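Local coordinates for hypothetical protein BP2299 (Bordetella pertussis Tohama I, PDB 2FQP), which is a small cupin of double-stranded beta-helix fold that binds a zinc ion through histidines, at the interface of chains A and B. Numbering follows the deposited sequence. Chains: chain A/B, hypothetical protein BP2299.

Contact 1: the interface of chains A and B. Residues chain A 12-13, 18, 20; chain B 41, 68-70.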
ATOM      1  N   GLN A  12       0.149  -2.224 -11.311  1.00 11.61           N
ATOM      2  CA  GLN A  12      -0.752  -1.059 -11.221  1.00 11.68           C
ATOM      3  C   GLN A  12      -0.151   0.279 -11.664  1.00  9.98           C
ATOM      4  O   GLN A  12      -0.872   1.122 -12.217  1.00 12.72           O
ATOM      5  CB  GLN A  12      -1.327  -0.967  -9.798  1.00 11.53           C
ATOM      6  CG  GLN A  12      -2.235  -2.136  -9.441  1.00 12.16           C
ATOM      7  CD  GLN A  12      -2.866  -1.980  -8.063  1.00 12.43           C
ATOM      8  OE1 GLN A  12      -2.469  -1.104  -7.329  1.00 15.18           O
ATOM      9  NE2 GLN A  12      -3.902  -2.776  -7.753  1.00 10.89           N
ATOM     10  N   ILE A  13       1.145   0.456 -11.402  1.00  8.68           N
ATOM     11  CA  ILE A  13       1.942   1.663 -11.680  1.00 12.22           C
ATOM     12  C   ILE A  13       3.339   1.182 -12.045  1.00  8.88           C
ATOM     13  O   ILE A  13       3.890   0.270 -11.419  1.00 11.98           O
ATOM     14  CB  ILE A  13       2.061   2.570 -10.435  1.00 10.37           C
ATOM     15  CG1 ILE A  13       0.675   2.849  -9.829  1.00 13.94           C
ATOM     16  CG2 ILE A  13       2.781   3.902 -10.782  1.00 14.53           C
ATOM     17  CD1 ILE A  13       0.676   3.654  -8.585  1.00 14.83           C
ATOM     18  N   VAL A  18       8.747   4.330  -9.327  1.00 11.68           N
ATOM     19  CA  VAL A  18       8.211   3.137  -8.649  1.00 12.28           C
ATOM     20  C   VAL A  18       7.601   2.155  -9.621  1.00 11.35           C
ATOM     21  O   VAL A  18       7.212   2.503 -10.738  1.00 12.06           O
ATOM     22  CB  VAL A  18       7.122   3.530  -7.571  1.00 13.51           C
ATOM     23  CG1 VAL A  18       7.745   4.311  -6.449  1.00 21.62           C
ATOM     24  CG2 VAL A  18       5.997   4.302  -8.198  1.00 18.62           C
ATOM     25  N   VAL A  20       4.587  -0.653  -8.922  1.00 10.05           N
ATOM     26  CA  VAL A  20       3.631  -1.095  -7.918  1.00 10.06           C
ATOM     27  C   VAL A  20       2.888  -2.277  -8.492  1.00  9.29           C
ATOM     28  O   VAL A  20       2.240  -2.155  -9.508  1.00 10.90           O
ATOM     29  CB  VAL A  20       2.641   0.031  -7.547  1.00  9.16           C
ATOM     30  CG1 VAL A  20       1.642  -0.427  -6.522  1.00 11.01           C
ATOM     31  CG2 VAL A  20       3.380   1.241  -7.059  1.00 11.17           C
TER
ATOM     32  N   VAL B  41       2.342   7.870  -3.715  1.00  9.78           N
ATOM     33  CA  VAL B  41       1.446   6.821  -4.141  1.00  9.63           C
ATOM     34  C   VAL B  41       0.387   6.624  -3.044  1.00  9.97           C
ATOM     35  O   VAL B  41       0.728   6.685  -1.848  1.00 11.91           O
ATOM     36  CB  VAL B  41       2.215   5.492  -4.292  1.00  9.84           C
ATOM     37  CG1 VAL B  41       1.264   4.370  -4.629  1.00 13.54           C
ATOM     38  CG2 VAL B  41       3.270   5.542  -5.373  1.00 10.94           C
ATOM     39  N   SER B  68      -4.217   1.180  -6.355  1.00 11.35           N
ATOM     40  CA  SER B  68      -3.301   2.242  -6.078  1.00 11.08           C
ATOM     41  C   SER B  68      -3.220   3.235  -7.234  1.00 14.35           C
ATOM     42  O   SER B  68      -3.568   2.929  -8.368  1.00 13.57           O
ATOM     43  CB  SER B  68      -1.913   1.663  -5.838  1.00 14.72           C
ATOM     44  OG  SER B  68      -1.279   1.327  -7.057  1.00 16.90           O
ATOM     45  N   TYR B  69      -2.774   4.446  -6.922  1.00 12.29           N
ATOM     46  CA  TYR B  69      -2.570   5.478  -7.934  1.00 11.07           C
ATOM     47  C   TYR B  69      -1.476   6.387  -7.437  1.00 10.21           C
ATOM     48  O   TYR B  69      -1.148   6.357  -6.246  1.00 12.03           O
ATOM     49  CB  TYR B  69      -3.838   6.267  -8.208  1.00 13.63           C
ATOM     50  CG  TYR B  69      -4.451   6.990  -7.039  1.00 14.66           C
ATOM     51  CD1 TYR B  69      -4.092   8.291  -6.735  1.00 15.73           C
ATOM     52  CD2 TYR B  69      -5.450   6.399  -6.280  1.00 14.08           C
ATOM     53  CE1 TYR B  69      -4.713   8.981  -5.683  1.00 15.83           C
ATOM     54  CE2 TYR B  69      -6.043   7.057  -5.235  1.00 17.45           C
ATOM     55  CZ  TYR B  69      -5.685   8.345  -4.946  1.00 12.30           C
ATOM     56  OH  TYR B  69      -6.272   8.982  -3.901  1.00 15.60           O
ATOM     57  N   THR B  70      -0.950   7.242  -8.320  1.00 12.70           N
ATOM     58  CA  THR B  70       0.136   8.144  -7.936  1.00 12.28           C
ATOM     59  C   THR B  70      -0.253   9.574  -8.340  1.00 14.38           C
ATOM     60  O   THR B  70      -1.076   9.802  -9.251  1.00 14.21           O
ATOM     61  CB  THR B  70       1.540   7.713  -8.483  1.00 17.61           C
ATOM     62  OG1 THR B  70       2.590   8.526  -7.911  1.00 17.17           O
ATOM     63  CG2 THR B  70       1.604   7.778  -9.994  1.00 15.66           C
TER
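A:Gln12 and B:Ser68 meet where the edge of one cupin domain lies against a loop of the other, and the glutamine can be followed outward atom by atom. Its CB already lies 3.6 Å from the hydroxyl OG of B:Ser68. CG turns away from the carbonyl carbon (chi1 -66°), and the chain then runs extended to the amide, whose CD lies 3.8 Å from both OG and N of B:Ser68. At the tip, OE1 takes two bonds from one residue. The hydroxyl OG of B:Ser68 donates to OE1 at 2.7 Å, in the carbonyl plane, while the backbone N of B:Ser68 reaches OE1 at 3.0 Å from well above that plane. The serine OG stands between its own N and carbonyl carbon (chi1 78°), which keeps it near the N-H and lets both converge on OE1. This double grip should restrain the glutamine amide. CD1 of A:Ile13 and CG1 of A:Val20 each lie 3.4 Å from OG of B:Ser68, flanking the polar pair. The same CD1 presses on CA of B:Tyr69 at 3.8 Å and on CG1 of B:Val41 at 4.1 Å. A:Val18 and B:Val41 face tip to tip. Strands 8-14 and 18-25 of chain A thus meet strand 40-44 of chain B and the loop entering strand 69-71.

Contact 2: the interface of chains A and B. Residues chain A 20, 41, 43, 90, 92; chain B 20, 41, 43, 90, 92.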
ATOM      1  N   VAL A  20       4.587  -0.653  -8.922  1.00 10.05           N
ATOM      2  CA  VAL A  20       3.631  -1.095  -7.918  1.00 10.06           C
ATOM      3  C   VAL A  20       2.888  -2.277  -8.492  1.00  9.29           C
ATOM      4  O   VAL A  20       2.240  -2.155  -9.508  1.00 10.90           O
ATOM      5  CB  VAL A  20       2.641   0.031  -7.547  1.00  9.16           C
ATOM      6  CG1 VAL A  20       1.642  -0.427  -6.522  1.00 11.01           C
ATOM      7  CG2 VAL A  20       3.380   1.241  -7.059  1.00 11.17           C
ATOM      8  N   VAL A  41       8.298  -1.714  -0.468  1.00  9.79           N
ATOM      9  CA  VAL A  41       7.298  -1.578   0.555  1.00  8.93           C
ATOM     10  C   VAL A  41       6.166  -2.564   0.326  1.00  8.75           C
ATOM     11  O   VAL A  41       5.742  -2.731  -0.781  1.00  8.83           O
ATOM     12  CB  VAL A  41       6.724  -0.122   0.562  1.00  9.15           C
ATOM     13  CG1 VAL A  41       5.602  -0.024   1.545  1.00 16.36           C
ATOM     14  CG2 VAL A  41       7.844   0.900   0.864  1.00 12.43           C
ATOM     15  N   VAL A  43       2.343  -3.331   1.332  1.00  8.92           N
ATOM     16  CA  VAL A  43       1.093  -2.956   1.980  1.00  9.37           C
ATOM     17  C   VAL A  43       0.123  -4.139   1.918  1.00 11.16           C
ATOM     18  O   VAL A  43      -0.451  -4.407   0.877  1.00 10.77           O
ATOM     19  CB  VAL A  43       0.415  -1.740   1.283  1.00 10.32           C
ATOM     20  CG1 VAL A  43      -0.820  -1.342   2.064  1.00 10.04           C
ATOM     21  CG2 VAL A  43       1.379  -0.523   1.160  1.00 12.03           C
ATOM     22  N   VAL A  90      -0.010  -5.382  -1.874  1.00 10.59           N
ATOM     23  CA  VAL A  90       0.499  -4.453  -2.839  1.00  8.03           C
ATOM     24  C   VAL A  90       1.977  -4.202  -2.511  1.00  9.73           C
ATOM     25  O   VAL A  90       2.319  -3.861  -1.376  1.00 11.68           O
ATOM     26  CB  VAL A  90      -0.324  -3.137  -2.879  1.00  8.17           C
ATOM     27  CG1 VAL A  90       0.361  -2.083  -3.766  1.00 15.06           C
ATOM     28  CG2 VAL A  90      -1.729  -3.438  -3.405  1.00  9.15           C
ATOM     29  N   ILE A  92       5.439  -2.156  -3.510  1.00 11.49           N
ATOM     30  CA  ILE A  92       5.911  -0.886  -4.107  1.00  8.52           C
ATOM     31  C   ILE A  92       7.425  -0.921  -4.160  1.00 10.83           C
ATOM     32  O   ILE A  92       8.093  -0.841  -3.126  1.00 10.21           O
ATOM     33  CB  ILE A  92       5.470   0.351  -3.294  1.00 10.02           C
ATOM     34  CG1 ILE A  92       3.956   0.448  -3.208  1.00 12.82           C
ATOM     35  CG2 ILE A  92       5.999   1.644  -3.934  1.00 12.61           C
ATOM     36  CD1 ILE A  92       3.404   0.134  -1.858  1.00 23.23           C
TER
ATOM     37  N   VAL B  20       5.908   6.580   4.772  1.00  8.87           N
ATOM     38  CA  VAL B  20       4.600   5.950   4.624  1.00  9.34           C
ATOM     39  C   VAL B  20       3.727   6.290   5.796  1.00 10.87           C
ATOM     40  O   VAL B  20       4.096   6.037   6.924  1.00 11.40           O
ATOM     41  CB  VAL B  20       4.757   4.419   4.537  1.00  9.44           C
ATOM     42  CG1 VAL B  20       3.399   3.780   4.353  1.00 12.89           C
ATOM     43  CG2 VAL B  20       5.634   4.030   3.377  1.00 10.75           C
ATOM     44  N   VAL B  41       2.342   7.870  -3.715  1.00  9.78           N
ATOM     45  CA  VAL B  41       1.446   6.821  -4.141  1.00  9.63           C
ATOM     46  C   VAL B  41       0.387   6.624  -3.044  1.00  9.97           C
ATOM     47  O   VAL B  41       0.728   6.685  -1.848  1.00 11.91           O
ATOM     48  CB  VAL B  41       2.215   5.492  -4.292  1.00  9.84           C
ATOM     49  CG1 VAL B  41       1.264   4.370  -4.629  1.00 13.54           C
ATOM     50  CG2 VAL B  41       3.270   5.542  -5.373  1.00 10.94           C
ATOM     51  N   VAL B  43      -2.453   3.977  -1.580  1.00 10.74           N
ATOM     52  CA  VAL B  43      -3.138   2.703  -1.528  1.00 10.47           C
ATOM     53  C   VAL B  43      -4.394   2.773  -0.661  1.00 10.79           C
ATOM     54  O   VAL B  43      -4.319   2.782   0.594  1.00  8.94           O
ATOM     55  CB  VAL B  43      -2.218   1.544  -1.012  1.00  8.38           C
ATOM     56  CG1 VAL B  43      -2.949   0.219  -1.092  1.00  9.64           C
ATOM     57  CG2 VAL B  43      -0.900   1.488  -1.856  1.00 13.36           C
ATOM     58  N   VAL B  90      -3.369   4.418   2.803  1.00  9.95           N
ATOM     59  CA  VAL B  90      -1.939   4.495   3.073  1.00 10.12           C
ATOM     60  C   VAL B  90      -1.297   5.350   1.985  1.00 11.13           C
ATOM     61  O   VAL B  90      -1.529   5.156   0.807  1.00 11.98           O
ATOM     62  CB  VAL B  90      -1.357   3.075   3.132  1.00  8.47           C
ATOM     63  CG1 VAL B  90       0.177   3.096   3.223  1.00 11.44           C
ATOM     64  CG2 VAL B  90      -1.959   2.270   4.320  1.00 11.84           C
ATOM     65  N   ILE B  92       2.304   6.679   0.412  1.00  8.14           N
ATOM     66  CA  ILE B  92       3.737   6.457   0.307  1.00 10.94           C
ATOM     67  C   ILE B  92       4.377   7.658  -0.406  1.00 11.75           C
ATOM     68  O   ILE B  92       4.252   7.782  -1.616  1.00 10.27           O
ATOM     69  CB  ILE B  92       4.044   5.132  -0.469  1.00 10.58           C
ATOM     70  CG1 ILE B  92       3.324   3.959   0.193  1.00 12.72           C
ATOM     71  CG2 ILE B  92       5.552   4.889  -0.604  1.00  9.05           C
ATOM     72  CD1 ILE B  92       2.078   3.560  -0.560  1.00 19.20           C
TER
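A:Ile92 and B:Ile92 meet end to end, their CD1 methyls 3.9 Å apart, in an aliphatic interface that illustrates how two copies of one protein can pair through like residues. A second self-pair lies alongside: CG1 of A:Val43 and CG1 of B:Val43 approach tip to tip at 4.1 Å. Each of these methyls stands opposite its own backbone N (chi1 -176° in A:Val43), a torsion that sends the branch forward to its twin. In both isoleucines CG1 is instead anti to the carbonyl carbon (chi1 -60° in A:Ile92), and a chi2 of 108°, away from the usual staggered values, swings CD1 onto its twin. The valines at 90 continue the packing at similar spacing: CG1 of A:Val90 lies 4.2 Å from CG2 of B:Val43, and CG1 of B:Val90 lies 4.3 Å from CG2 of A:Val43. Farther out the fit is looser, CG2 of A:Val20 facing CG1 of B:Val41 at 4.5 Å, with the exchanged pair at nearly the same spacing. The branched side chains are positioned by their extended backbones, and the joint burial of their methyls would favour association. Strands 18-25, 40-44 and 87-94 of each chain supply the patch, setting sheet against sheet across the two-fold axis of this cupin pair.

Contact 3: the interface of chains A and B. Residues chain A 44-45, 65-66; chain B 44-45, 65-66.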
ATOM      1  N   PRO A  44      -0.033  -4.874   3.030  1.00  7.66           N
ATOM      2  CA  PRO A  44      -0.970  -5.979   2.987  1.00  9.87           C
ATOM      3  C   PRO A  44      -2.413  -5.532   2.794  1.00  7.77           C
ATOM      4  O   PRO A  44      -2.833  -4.527   3.375  1.00 10.64           O
ATOM      5  CB  PRO A  44      -0.790  -6.640   4.365  1.00 11.07           C
ATOM      6  CG  PRO A  44       0.520  -6.186   4.832  1.00  7.31           C
ATOM      7  CD  PRO A  44       0.610  -4.780   4.347  1.00  7.23           C
HETATM    8  N   MSE A  45      -3.155  -6.277   1.991  1.00 10.28           N
HETATM    9  CA  MSE A  45      -4.581  -6.014   1.749  1.00  9.78           C
HETATM   10  C   MSE A  45      -5.455  -7.034   2.475  1.00 11.83           C
HETATM   11  O   MSE A  45      -6.672  -6.931   2.467  1.00 11.91           O
HETATM   12  CB  MSE A  45      -4.876  -6.026   0.255  1.00 10.49           C
HETATM   13  CG  MSE A  45      -4.163  -5.026  -0.599  1.00  9.12           C
HETATM   14 SE   MSE A  45      -4.295  -3.166   0.034  1.00 15.42          SE
HETATM   15  CE  MSE A  45      -6.161  -3.146   0.076  1.00  9.97           C
ATOM     16  N   ARG A  65      -3.762  -6.262   7.456  1.00 13.05           N
ATOM     17  CA  ARG A  65      -4.189  -5.390   6.386  1.00 14.61           C
ATOM     18  C   ARG A  65      -3.889  -3.928   6.749  1.00 14.19           C
ATOM     19  O   ARG A  65      -4.190  -3.462   7.859  1.00 13.95           O
ATOM     20  CB  ARG A  65      -5.676  -5.587   6.003  1.00 17.76           C
ATOM     21  CG  ARG A  65      -6.647  -5.176   7.035  1.00 20.09           C
ATOM     22  CD  ARG A  65      -8.076  -5.615   6.661  1.00 24.33           C
ATOM     23  NE  ARG A  65      -9.045  -5.107   7.635  1.00 34.39           N
ATOM     24  CZ  ARG A  65     -10.352  -4.993   7.415  1.00 42.96           C
ATOM     25  NH1 ARG A  65     -10.880  -5.365   6.241  1.00 46.41           N
ATOM     26  NH2 ARG A  65     -11.147  -4.506   8.371  1.00 47.87           N
ATOM     27  N   GLY A  66      -3.260  -3.232   5.810  1.00 12.04           N
ATOM     28  CA  GLY A  66      -2.993  -1.815   5.935  1.00 11.69           C
ATOM     29  C   GLY A  66      -1.815  -1.438   6.792  1.00 12.74           C
ATOM     30  O   GLY A  66      -1.623  -0.266   7.023  1.00 14.46           O
TER
ATOM     31  N   PRO B  44      -5.573   2.809  -1.315  1.00 10.63           N
ATOM     32  CA  PRO B  44      -6.797   2.861  -0.555  1.00  9.56           C
ATOM     33  C   PRO B  44      -7.066   1.586   0.186  1.00  8.46           C
ATOM     34  O   PRO B  44      -6.867   0.509  -0.374  1.00  8.12           O
ATOM     35  CB  PRO B  44      -7.870   3.102  -1.614  1.00 10.47           C
ATOM     36  CG  PRO B  44      -7.132   3.674  -2.791  1.00 11.56           C
ATOM     37  CD  PRO B  44      -5.834   2.931  -2.752  1.00 10.55           C
HETATM   38  N   MSE B  45      -7.477   1.727   1.451  1.00  8.85           N
HETATM   39  CA  MSE B  45      -7.776   0.545   2.271  1.00 10.84           C
HETATM   40  C   MSE B  45      -9.293   0.417   2.417  1.00 11.22           C
HETATM   41  O   MSE B  45      -9.789  -0.553   2.994  1.00 12.23           O
HETATM   42  CB  MSE B  45      -7.157   0.641   3.650  1.00 11.39           C
HETATM   43  CG  MSE B  45      -5.675   0.781   3.671  1.00 11.09           C
HETATM   44 SE   MSE B  45      -4.725  -0.615   2.687  1.00 17.29          SE
HETATM   45  CE  MSE B  45      -5.610  -2.112   3.597  1.00 12.60           C
ATOM     46  N   ARG B  65     -10.712   0.134  -2.849  1.00 12.39           N
ATOM     47  CA  ARG B  65      -9.807  -0.616  -2.013  1.00 13.02           C
ATOM     48  C   ARG B  65      -8.866  -1.424  -2.862  1.00 12.77           C
ATOM     49  O   ARG B  65      -9.290  -2.157  -3.784  1.00 12.49           O
ATOM     50  CB  ARG B  65     -10.549  -1.569  -1.104  1.00 13.06           C
ATOM     51  CG  ARG B  65      -9.669  -2.189  -0.075  1.00 15.10           C
ATOM     52  CD  ARG B  65     -10.499  -2.883   0.999  1.00 25.42           C
ATOM     53  NE  ARG B  65      -9.636  -3.279   2.119  1.00 34.13           N
ATOM     54  CZ  ARG B  65      -8.963  -4.425   2.174  1.00 31.35           C
ATOM     55  NH1 ARG B  65      -9.100  -5.337   1.218  1.00 26.66           N
ATOM     56  NH2 ARG B  65      -8.206  -4.682   3.228  1.00 36.90           N
ATOM     57  N   GLY B  66      -7.584  -1.274  -2.559  1.00 11.81           N
ATOM     58  CA  GLY B  66      -6.582  -2.055  -3.210  1.00 10.63           C
ATOM     59  C   GLY B  66      -6.128  -1.563  -4.581  1.00 10.92           C
ATOM     60  O   GLY B  66      -5.278  -2.209  -5.186  1.00 10.58           O
TER
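A:Met45 and B:Met45, both selenomethionines, cross obliquely at the two-fold axis between the cupin domains, where SE of A:Met45 lies 3.7 Å from SE of B:Met45. Here the packing is close. Each side chain is bent at chi2 and chi3 (chi2 -51° in A:Met45), which folds the terminal methyl round against the opposite glycine. CE of A:Met45 lies 3.5 Å from CA of B:Gly66, a snug fit against a residue with no side chain to get in the way, and CE of B:Met45 reaches N of A:Gly66 at 3.4 Å. The same methyl of A:Met45 sits beneath the centre of the B:Arg65 guanidinium, 3.7 Å from its plane, so this cation lies flat over an apolar group.

B:Arg65 belongs to this tight part. With CG anti to its backbone N (chi1 -170°) and the chain extended to NE, its NH2 donates to the backbone O of A:Met45 at 2.8 Å. That acceptor lies near the guanidinium plane, although the donor stands above the carbonyl plane. On its own side, NE of B:Arg65 bonds to O of B:Met45 at 2.9 Å, and the guanidinium thus spans the backbones of both chains.

A:Arg65 forms the loose and probably more solvent-facing side. It is poorly ordered, and its CG is modelled between the backbone N and the carbonyl carbon (chi1 67°). The two arginines therefore break the two-fold symmetry, and the chains do not make the same bonds here.

Contact 2 occupies the middle of the stretch of interface described, its C-alpha centre about 7 Å from that of contact 1 and about 9 Å from that of contact 3; contacts 1 and 3 lie about 13 Å apart. Contacts 1 and 2 share A:Val20 and B:Val41, joining the polar edge directly to the aliphatic centre. Strand 40-44 continues from contact 2 into contact 3. Contact 1 has a twin with the chains exchanged, whereas contact 3 straddles the axis and is only partly symmetric. This continuity is compatible with a dimer, although the structure alone does not establish one in solution.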